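Side-chain contact in Chains: A (Unidentified, PDB 6ZM9), which is a phage-encoded lyase that cleaves S-adenosylmethionine, here bound to S-methyl-5'-thioadenosine, probably its product: residues D31-K34 with D35-I39. Residues are numbered along the deposited sequence; the frame is centred on the assembly and turned at random.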
ATOM      1  N   ASP A  31       3.772   7.008 -17.497  1.00 12.29           N
ATOM      2  CA  ASP A  31       5.091   6.726 -18.053  1.00 12.36           C
ATOM      3  C   ASP A  31       5.703   5.496 -17.374  1.00 11.85           C
ATOM      4  O   ASP A  31       6.300   4.640 -18.034  1.00 12.19           O
ATOM      5  CB  ASP A  31       6.058   7.902 -17.832  1.00 12.83           C
ATOM      6  CG  ASP A  31       5.635   9.198 -18.498  1.00 14.51           C
ATOM      7  OD1 ASP A  31       4.861   9.193 -19.478  1.00 15.98           O
ATOM      8  OD2 ASP A  31       6.171  10.243 -18.036  1.00 15.51           O
ATOM      9  N   VAL A  32       5.598   5.423 -16.038  1.00 11.44           N
ATOM     10  CA  VAL A  32       6.140   4.288 -15.299  1.00 11.71           C
ATOM     11  C   VAL A  32       5.396   3.004 -15.645  1.00 10.96           C
ATOM     12  O   VAL A  32       6.019   1.947 -15.793  1.00 11.41           O
ATOM     13  CB  VAL A  32       6.136   4.588 -13.788  1.00 11.65           C
ATOM     14  CG1 VAL A  32       6.569   3.379 -13.001  1.00 12.20           C
ATOM     15  CG2 VAL A  32       7.039   5.776 -13.490  1.00 12.81           C
ATOM     16  N   VAL A  33       4.065   3.072 -15.780  1.00 11.37           N
ATOM     17  CA  VAL A  33       3.273   1.909 -16.197  1.00 11.59           C
ATOM     18  C   VAL A  33       3.794   1.366 -17.519  1.00 11.05           C
ATOM     19  O   VAL A  33       4.095   0.176 -17.658  1.00 12.21           O
ATOM     20  CB  VAL A  33       1.780   2.272 -16.295  1.00 12.23           C
ATOM     21  CG1 VAL A  33       0.971   1.109 -16.869  1.00 13.63           C
ATOM     22  CG2 VAL A  33       1.211   2.658 -14.919  1.00 13.64           C
ATOM     23  N   LYS A  34       3.877   2.238 -18.524  1.00 11.40           N
ATOM     24  CA  LYS A  34       4.278   1.793 -19.852  1.00 12.51           C
ATOM     25  C   LYS A  34       5.703   1.253 -19.853  1.00 12.43           C
ATOM     26  O   LYS A  34       5.990   0.246 -20.512  1.00 13.82           O
ATOM     27  CB  LYS A  34       4.128   2.946 -20.843  1.00 14.31           C
ATOM     28  CG  LYS A  34       2.691   3.380 -21.151  1.00 17.53           C
ATOM     29  CD  LYS A  34       2.689   4.587 -22.093  1.00 22.66           C
ATOM     30  CE  LYS A  34       1.305   5.123 -22.322  1.00 30.03           C
ATOM     31  NZ  LYS A  34       0.461   4.064 -22.914  1.00 35.25           N
ATOM     32  N   ASP A  35       6.623   1.929 -19.165  1.00 12.16           N
ATOM     33  CA  ASP A  35       8.013   1.484 -19.161  1.00 12.66           C
ATOM     34  C   ASP A  35       8.143   0.143 -18.449  1.00 12.78           C
ATOM     35  O   ASP A  35       8.907  -0.726 -18.897  1.00 13.61           O
ATOM     36  CB  ASP A  35       8.910   2.550 -18.528  1.00 13.44           C
ATOM     37  CG  ASP A  35      10.366   2.401 -18.905  1.00 16.55           C
ATOM     38  OD1 ASP A  35      10.655   2.210 -20.098  1.00 19.40           O
ATOM     39  OD2 ASP A  35      11.220   2.500 -18.001  1.00 15.66           O
ATOM     40  N   THR A  36       7.406  -0.042 -17.343  1.00 12.36           N
ATOM     41  CA  THR A  36       7.441  -1.308 -16.619  1.00 11.99           C
ATOM     42  C   THR A  36       6.929  -2.447 -17.494  1.00 12.15           C
ATOM     43  O   THR A  36       7.521  -3.533 -17.509  1.00 13.51           O
ATOM     44  CB  THR A  36       6.636  -1.196 -15.322  1.00 12.13           C
ATOM     45  OG1 THR A  36       7.238  -0.224 -14.456  1.00 12.49           O
ATOM     46  CG2 THR A  36       6.585  -2.521 -14.584  1.00 14.24           C
ATOM     47  N   ILE A  37       5.826  -2.231 -18.216  1.00 12.25           N
ATOM     48  CA  ILE A  37       5.307  -3.266 -19.109  1.00 13.44           C
ATOM     49  C   ILE A  37       6.372  -3.663 -20.121  1.00 13.10           C
ATOM     50  O   ILE A  37       6.609  -4.850 -20.376  1.00 15.64           O
ATOM     51  CB  ILE A  37       4.024  -2.792 -19.820  1.00 14.27           C
ATOM     52  CG1 ILE A  37       2.855  -2.668 -18.848  1.00 14.62           C
ATOM     53  CG2 ILE A  37       3.682  -3.747 -20.992  1.00 16.95           C
ATOM     54  CD1 ILE A  37       1.673  -1.931 -19.434  1.00 16.42           C
ATOM     55  N   ALA A  38       7.024  -2.665 -20.721  1.00 14.07           N
ATOM     56  CA  ALA A  38       8.026  -2.927 -21.744  1.00 14.76           C
ATOM     57  C   ALA A  38       9.212  -3.703 -21.189  1.00 14.46           C
ATOM     58  O   ALA A  38       9.694  -4.643 -21.821  1.00 16.58           O
ATOM     59  CB  ALA A  38       8.480  -1.596 -22.348  1.00 16.27           C
ATOM     60  N   ILE A  39       9.692  -3.332 -20.006  1.00 14.60           N
ATOM     61  CA  ILE A  39      10.831  -4.015 -19.412  1.00 13.93           C
ATOM     62  C   ILE A  39      10.468  -5.459 -19.085  1.00 15.28           C
ATOM     63  O   ILE A  39      11.231  -6.392 -19.367  1.00 16.52           O
ATOM     64  CB  ILE A  39      11.298  -3.266 -18.154  1.00 13.98           C
ATOM     65  CG1 ILE A  39      11.920  -1.920 -18.506  1.00 13.66           C
ATOM     66  CG2 ILE A  39      12.280  -4.108 -17.380  1.00 16.11           C
ATOM     67  CD1 ILE A  39      12.001  -0.948 -17.349  1.00 13.97           C
TER
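The peptide carbonyl of V32 is the flat group to look at first, because T36 donors meet it on both faces. T36 OG1 lies 2.8 Å from V32 O, tilted 35° out of the carbonyl plane, while T36 N reaches V32 O at 2.9 Å from the opposite face. Two bonds therefore grip this one oxygen. The hydroxyl gets there because OG1 sits beside its own backbone N (chi1 -63°), which folds it back along the helix; the hydroxyl of this buried residue donates its hydrogen to the carbonyl oxygen one turn earlier, and V32 CG1 brushes it at 3.9 Å. One residue on, V33 and I37 run side by side and point the same way, with V33 CG1 4.0 Å from I37 CD1. I37 CG1 also packs 3.3 Å from V33 O, the same oxygen that accepts the bond from I37 N at 3.0 Å. D35 N to D31 O and A38 N to K34 O continue the ladder of main-chain bonds. V32 and T36 face I74 on strand 66-77, and T36 also touches F51 and L98. V33 also packs on F51, and V33 and I37 meet T68 and L66, respectively, of the second subunit. What results is a regular i to i+4 alpha-helical turn with a threonine hydroxyl bonded back to the main chain, in a helix 29-43 that packs on the antiparallel sheet and reaches the subunit interface.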